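Local coordinates for glutathione S-transferase (Sulfitobacter, PDB 4GF0), which binds glutathione and, as a glutathione transferase homolog, probably transfers it to electrophilic substrates, at the interface of chains A and B. Residues are numbered along the deposited sequence; one frame, centred on the assembly and turned at random. Chains: chain A/B, Glutathione S-transferase.

Contact 1: the interface of chains A and B. Residues chain A 69-70, 73, 96-97, 99-100, 103; chain B 67, 69-70, 73, 96, 99-100, 103.
In this glutathione S-transferase dimer, of the two-domain fold usual for the family, helices 68-78 and 89-111 of each chain pack around a local two-fold axis, and A:Tyr100 and B:Tyr100 stack across it. A:Tyr100 leaves its helix with CG anti to the carbonyl carbon, beside the backbone N (chi1 -83°), which with chi2 near -87° turns the ring faces toward B:Tyr100 and B:Gly69. Its CB rests against CB of B:Glu67. Further out the ring is sandwiched: one face meets the ring of B:Tyr100, nearly parallel, with centroids 3.8 Å apart. The opposite face takes CA of B:Gly69, 3.6 Å from the centroid of the A:Tyr100 ring, in a CH-pi contact. The two side chains cross at about a right angle, the closest ring approach being at CE2 and CZ. CD1 points at the methyl of B:Ala103, which lies in plane at the ring edge, while CD2 approaches the backbone N of B:Ala70. At the tip, the phenol OH of A:Tyr100 sits 3.3 Å from CE2 of B:Tyr100 and 3.5 Å from CB of B:Met99; no hydrogen bond joins the chains directly in this patch.

Beside the stack, A:Arg96, extended from CG to NE, grips A:Asp73 side-on within its own chain. NE gives an almost straight bond (2.8 Å) to the syn lone pair of OD2 of A:Asp73, and NH2 meets OD1 from above the carboxylate plane. This pairing holds the guanidinium so that one face lies against the carboxylate of B:Asp73, with a longer salt bridge of 3.7 Å from A:Arg96 NE to B:Asp73 OD2. The twin pair repeats this, and the alternating charges probably offset the repulsion between the neighbouring guanidinium groups. NH1 of A:Arg96 reaches O of B:Ala70 through a water.

Contact 2: the interface of chains A and B. Residues chain A 51, 66-67; chain B 97, 100-101, 104, 143.
The loop residue A:Lys51, the end of strand 64-66 and the loop residue A:Glu67 of chain A meet helices 89-111 and 123-148 of chain B. In this glutathione S-transferase dimer the N-terminal thioredoxin-like domain of one subunit thus packs on the helical domain of the other. A:Lys51 starts with CG anti to the carbonyl carbon and bends at chi3 (-77°), crossing B:Phe143 at about a right angle. Its CG lies over one face of that ring, 3.9 Å from the centroid of B:Phe143, offset toward the rim, a CH-pi contact. CD is 3.5 Å from CD1 of B:Tyr101, and CE meets CZ of B:Phe143. The face of B:Tyr101 is itself backed by CD2 of B:Phe143, a same-chain contact that braces the two aromatic groups receiving the lysine.

The bend carries NZ back to its own chain, where it donates to OG1 of A:Thr66 (2.8 Å) and to the anti lone pair of OE2 of A:Glu67 (2.9 Å from NZ of A:Lys51), the latter also a salt bridge. An alanine here, lacking CG to NZ and so the packing on B:Phe143 and B:Tyr101 and the bonds to A:Thr66 and A:Glu67, would probably leave those two residues less firmly placed for B:Ser97.

With its OG1 held as acceptor by the lysine amino group, A:Thr66 donates to OG of B:Ser97 at 3.1 Å. B:Ser97, OG anti to the backbone N (chi1 -179°), in turn donates to the backbone O of A:Thr66, 2.9 Å from its OG, from well above the carbonyl plane (59° out of it). Two waters also bond to this hydroxyl, linking the chains, one shared with N of A:Thr66, the other with NZ of A:Lys51. The A:Glu67 carboxylate stands steeply to the B:Tyr101 ring, OE2 in plane at its edge. OE1 has a weak bond from OG of B:Ser104, whose shorter bond goes to B:Tyr100 O.

Contact 1: the interface of chains A and B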
loop_
_atom_site.group_PDB
_atom_site.type_symbol
_atom_site.label_atom_id
_atom_site.label_comp_id
_atom_site.label_asym_id
_atom_site.label_seq_id
_atom_site.Cartn_x
_atom_site.Cartn_y
_atom_site.Cartn_z
ATOM N N GLY A 69 -2.723 3.320 4.062
ATOM C CA GLY A 69 -3.790 2.335 3.950
ATOM C C GLY A 69 -4.031 1.597 5.254
ATOM O O GLY A 69 -5.171 1.259 5.593
ATOM N N ALA A 70 -2.954 1.329 5.989
ATOM C CA ALA A 70 -3.061 0.651 7.278
ATOM C C ALA A 70 -3.746 1.556 8.292
ATOM O O ALA A 70 -4.581 1.107 9.085
ATOM C CB ALA A 70 -1.665 0.227 7.780
ATOM N N ASP A 73 -7.579 1.668 7.570
ATOM C CA ASP A 73 -8.256 0.494 8.128
ATOM C C ASP A 73 -8.295 0.537 9.657
ATOM O O ASP A 73 -9.261 0.092 10.270
ATOM C CB ASP A 73 -7.621 -0.817 7.620
ATOM C CG ASP A 73 -8.511 -1.542 6.624
ATOM O OD1 ASP A 73 -9.718 -1.705 6.915
ATOM O OD2 ASP A 73 -8.016 -1.935 5.543
ATOM N N ARG A 96 -10.458 -2.079 -0.973
ATOM C CA ARG A 96 -9.023 -2.245 -0.722
ATOM C C ARG A 96 -8.205 -2.334 -2.000
ATOM O O ARG A 96 -7.036 -1.951 -2.012
ATOM C CB ARG A 96 -8.736 -3.433 0.210
ATOM C CG ARG A 96 -9.157 -3.141 1.650
ATOM C CD ARG A 96 -8.587 -4.144 2.636
ATOM N NE ARG A 96 -9.180 -3.891 3.948
ATOM C CZ ARG A 96 -10.250 -4.526 4.419
ATOM N NH1 ARG A 96 -10.827 -5.489 3.705
ATOM N NH2 ARG A 96 -10.742 -4.194 5.611
ATOM N N SER A 97 -8.812 -2.825 -3.076
ATOM C CA SER A 97 -8.120 -2.870 -4.355
ATOM C C SER A 97 -7.801 -1.452 -4.772
ATOM O O SER A 97 -6.705 -1.170 -5.250
ATOM C CB SER A 97 -8.990 -3.526 -5.424
ATOM O OG SER A 97 -8.353 -3.443 -6.690
ATOM N N MET A 99 -7.427 1.078 -2.795
ATOM C CA MET A 99 -6.413 1.594 -1.873
ATOM C C MET A 99 -5.010 1.093 -2.217
ATOM O O MET A 99 -4.063 1.869 -2.251
ATOM C CB MET A 99 -6.780 1.281 -0.419
ATOM C CG MET A 99 -8.096 1.929 0.007
ATOM S SD MET A 99 -8.821 1.150 1.473
ATOM C CE MET A 99 -7.615 1.587 2.713
ATOM N N TYR A 100 -4.873 -0.197 -2.486
ATOM C CA TYR A 100 -3.560 -0.720 -2.849
ATOM C C TYR A 100 -3.098 -0.205 -4.200
ATOM O O TYR A 100 -1.901 -0.011 -4.396
ATOM C CB TYR A 100 -3.526 -2.247 -2.810
ATOM C CG TYR A 100 -3.280 -2.793 -1.418
ATOM C CD1 TYR A 100 -1.991 -2.979 -0.944
ATOM C CD2 TYR A 100 -4.339 -3.121 -0.583
ATOM C CE1 TYR A 100 -1.754 -3.478 0.328
ATOM C CE2 TYR A 100 -4.117 -3.616 0.698
ATOM C CZ TYR A 100 -2.822 -3.797 1.139
ATOM O OH TYR A 100 -2.596 -4.302 2.390
ATOM N N ALA A 103 -1.678 3.099 -3.424
ATOM C CA ALA A 103 -0.415 2.941 -2.695
ATOM C C ALA A 103 0.748 2.465 -3.562
ATOM O O ALA A 103 1.887 2.897 -3.369
ATOM C CB ALA A 103 -0.598 1.977 -1.511
ATOM N N GLU B 67 -5.104 -6.677 -6.936
ATOM C CA GLU B 67 -4.185 -6.140 -5.923
ATOM C C GLU B 67 -3.945 -7.139 -4.801
ATOM O O GLU B 67 -4.855 -7.453 -4.033
ATOM C CB GLU B 67 -4.632 -4.785 -5.343
ATOM C CG GLU B 67 -4.805 -3.681 -6.372
ATOM C CD GLU B 67 -3.499 -3.251 -7.038
ATOM O OE1 GLU B 67 -2.416 -3.377 -6.421
ATOM O OE2 GLU B 67 -3.562 -2.756 -8.181
ATOM N N GLY B 69 -2.622 -7.171 -1.806
ATOM C CA GLY B 69 -3.002 -6.845 -0.441
ATOM C C GLY B 69 -4.503 -6.923 -0.236
ATOM O O GLY B 69 -4.969 -7.339 0.820
ATOM N N ALA B 70 -5.268 -6.523 -1.242
ATOM C CA ALA B 70 -6.718 -6.544 -1.123
ATOM C C ALA B 70 -7.195 -7.993 -1.144
ATOM O O ALA B 70 -8.108 -8.378 -0.399
ATOM C CB ALA B 70 -7.354 -5.759 -2.270
ATOM N N ASP B 73 -6.623 -9.755 2.257
ATOM C CA ASP B 73 -7.658 -9.425 3.242
ATOM C C ASP B 73 -8.985 -10.099 2.872
ATOM O O ASP B 73 -9.726 -10.531 3.754
ATOM C CB ASP B 73 -7.837 -7.898 3.393
ATOM C CG ASP B 73 -7.302 -7.359 4.732
ATOM O OD1 ASP B 73 -7.609 -7.920 5.818
ATOM O OD2 ASP B 73 -6.581 -6.343 4.701
ATOM N N ARG B 96 -1.008 -4.809 8.476
ATOM C CA ARG B 96 -1.275 -4.089 7.231
ATOM C C ARG B 96 -0.199 -3.076 6.891
ATOM O O ARG B 96 0.065 -2.819 5.713
ATOM C CB ARG B 96 -2.647 -3.404 7.265
ATOM C CG ARG B 96 -3.789 -4.407 7.273
ATOM C CD ARG B 96 -5.117 -3.773 6.886
ATOM N NE ARG B 96 -6.179 -4.777 6.992
ATOM C CZ ARG B 96 -6.906 -4.998 8.082
ATOM N NH1 ARG B 96 -6.734 -4.261 9.179
ATOM N NH2 ARG B 96 -7.826 -5.954 8.067
ATOM N N MET B 99 2.230 -4.876 4.979
ATOM C CA MET B 99 1.712 -5.153 3.643
ATOM C C MET B 99 1.760 -3.928 2.722
ATOM O O MET B 99 2.187 -4.025 1.565
ATOM C CB MET B 99 0.287 -5.721 3.745
ATOM C CG MET B 99 0.237 -7.102 4.410
ATOM S SD MET B 99 -1.413 -7.468 5.082
ATOM C CE MET B 99 -2.286 -7.762 3.540
ATOM N N TYR B 100 1.343 -2.773 3.224
ATOM C CA TYR B 100 1.425 -1.558 2.407
ATOM C C TYR B 100 2.864 -1.120 2.170
ATOM O O TYR B 100 3.178 -0.534 1.130
ATOM C CB TYR B 100 0.621 -0.409 3.023
ATOM C CG TYR B 100 -0.860 -0.479 2.709
ATOM C CD1 TYR B 100 -1.360 0.045 1.523
ATOM C CD2 TYR B 100 -1.753 -1.082 3.587
ATOM C CE1 TYR B 100 -2.718 -0.016 1.220
ATOM C CE2 TYR B 100 -3.121 -1.142 3.293
ATOM C CZ TYR B 100 -3.590 -0.603 2.115
ATOM O OH TYR B 100 -4.941 -0.653 1.831
ATOM N N ALA B 103 3.916 -3.191 -0.675
ATOM C CA ALA B 103 3.236 -2.764 -1.903
ATOM C C ALA B 103 3.804 -1.468 -2.472
ATOM O O ALA B 103 3.919 -1.313 -3.691
ATOM C CB ALA B 103 1.728 -2.595 -1.651
HETATM O O HOH W 1 -5.347 -1.709 9.834
HETATM O O HOH W 2 -10.214 -6.908 1.164
#

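Contact 2: the interface of chains A and B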
loop_
_atom_site.group_PDB
_atom_site.type_symbol
_atom_site.label_atom_id
_atom_site.label_comp_id
_atom_site.label_asym_id
_atom_site.label_seq_id
_atom_site.Cartn_x
_atom_site.Cartn_y
_atom_site.Cartn_z
ATOM N N LYS A 51 11.097 5.626 8.520
ATOM C CA LYS A 51 10.994 5.761 7.065
ATOM C C LYS A 51 10.996 7.221 6.612
ATOM O O LYS A 51 11.180 7.506 5.426
ATOM C CB LYS A 51 9.752 5.026 6.541
ATOM C CG LYS A 51 9.869 3.515 6.672
ATOM C CD LYS A 51 8.585 2.807 6.268
ATOM C CE LYS A 51 7.530 2.917 7.355
ATOM N NZ LYS A 51 6.334 2.087 6.989
ATOM N N THR A 66 2.322 3.336 10.858
ATOM C CA THR A 66 2.615 3.997 9.586
ATOM C C THR A 66 1.896 3.305 8.441
ATOM O O THR A 66 1.382 2.192 8.614
ATOM C CB THR A 66 4.115 3.984 9.251
ATOM O OG1 THR A 66 4.565 2.627 9.126
ATOM C CG2 THR A 66 4.917 4.690 10.345
ATOM N N GLU A 67 1.930 3.970 7.279
ATOM C CA GLU A 67 1.334 3.549 5.993
ATOM C C GLU A 67 -0.134 3.927 5.895
ATOM O O GLU A 67 -0.984 3.381 6.597
ATOM C CB GLU A 67 1.531 2.062 5.670
ATOM C CG GLU A 67 2.996 1.624 5.590
ATOM C CD GLU A 67 3.740 2.212 4.398
ATOM O OE1 GLU A 67 3.094 2.575 3.386
ATOM O OE2 GLU A 67 4.986 2.298 4.469
ATOM N N SER B 97 0.439 -2.516 7.913
ATOM C CA SER B 97 1.523 -1.566 7.664
ATOM C C SER B 97 2.627 -2.269 6.891
ATOM O O SER B 97 3.197 -1.720 5.933
ATOM C CB SER B 97 2.087 -1.034 8.987
ATOM O OG SER B 97 3.118 -0.087 8.728
ATOM N N TYR B 100 1.343 -2.773 3.224
ATOM C CA TYR B 100 1.425 -1.558 2.407
ATOM C C TYR B 100 2.864 -1.120 2.170
ATOM O O TYR B 100 3.178 -0.534 1.130
ATOM C CB TYR B 100 0.621 -0.409 3.023
ATOM C CG TYR B 100 -0.860 -0.479 2.709
ATOM C CD1 TYR B 100 -1.360 0.045 1.523
ATOM C CD2 TYR B 100 -1.753 -1.082 3.587
ATOM C CE1 TYR B 100 -2.718 -0.016 1.220
ATOM C CE2 TYR B 100 -3.121 -1.142 3.293
ATOM C CZ TYR B 100 -3.590 -0.603 2.115
ATOM O OH TYR B 100 -4.941 -0.653 1.831
ATOM N N TYR B 101 3.744 -1.389 3.125
ATOM C CA TYR B 101 5.156 -1.076 2.896
ATOM C C TYR B 101 5.686 -1.902 1.736
ATOM O O TYR B 101 6.418 -1.402 0.869
ATOM C CB TYR B 101 5.995 -1.335 4.148
ATOM C CG TYR B 101 7.477 -1.138 3.916
ATOM C CD1 TYR B 101 8.057 0.120 4.017
ATOM C CD2 TYR B 101 8.294 -2.217 3.599
ATOM C CE1 TYR B 101 9.428 0.299 3.810
ATOM C CE2 TYR B 101 9.657 -2.047 3.377
ATOM C CZ TYR B 101 10.216 -0.789 3.493
ATOM O OH TYR B 101 11.573 -0.624 3.282
ATOM N N SER B 104 4.151 -0.538 -1.587
ATOM C CA SER B 104 4.453 0.838 -1.988
ATOM C C SER B 104 5.938 1.129 -2.068
ATOM O O SER B 104 6.358 2.091 -2.722
ATOM C CB SER B 104 3.817 1.827 -1.010
ATOM O OG SER B 104 4.390 1.680 0.286
ATOM N N PHE B 143 15.185 -2.379 6.788
ATOM C CA PHE B 143 13.956 -1.964 7.451
ATOM C C PHE B 143 13.098 -3.165 7.840
ATOM O O PHE B 143 12.516 -3.200 8.926
ATOM C CB PHE B 143 13.140 -0.989 6.591
ATOM C CG PHE B 143 11.909 -0.491 7.283
ATOM C CD1 PHE B 143 12.003 0.500 8.244
ATOM C CD2 PHE B 143 10.664 -1.044 7.009
ATOM C CE1 PHE B 143 10.870 0.952 8.917
ATOM C CE2 PHE B 143 9.530 -0.601 7.676
ATOM C CZ PHE B 143 9.637 0.403 8.638
HETATM O O HOH W 3 5.851 -0.773 7.681
HETATM O O HOH W 4 3.048 0.471 11.633
#

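Contact 1 and contact 2 lie side by side, the centres of their C-alpha atoms about 10 Å apart, and share B:Tyr100, whose ring belongs to the first and whose CB also touches the second. Helix 89-111 of chain B runs through both, so a shift of that helix would probably disturb both. Contact 1 straddles the two-fold axis, whereas contact 2 lies off it and recurs with the chains exchanged. Glu67 takes part in both, as B:Glu67 in contact 1 and A:Glu67 in contact 2, and lines the glutathione pocket with Thr68; dimerisation may therefore help shape that site, although the structure alone does not show such a dependence.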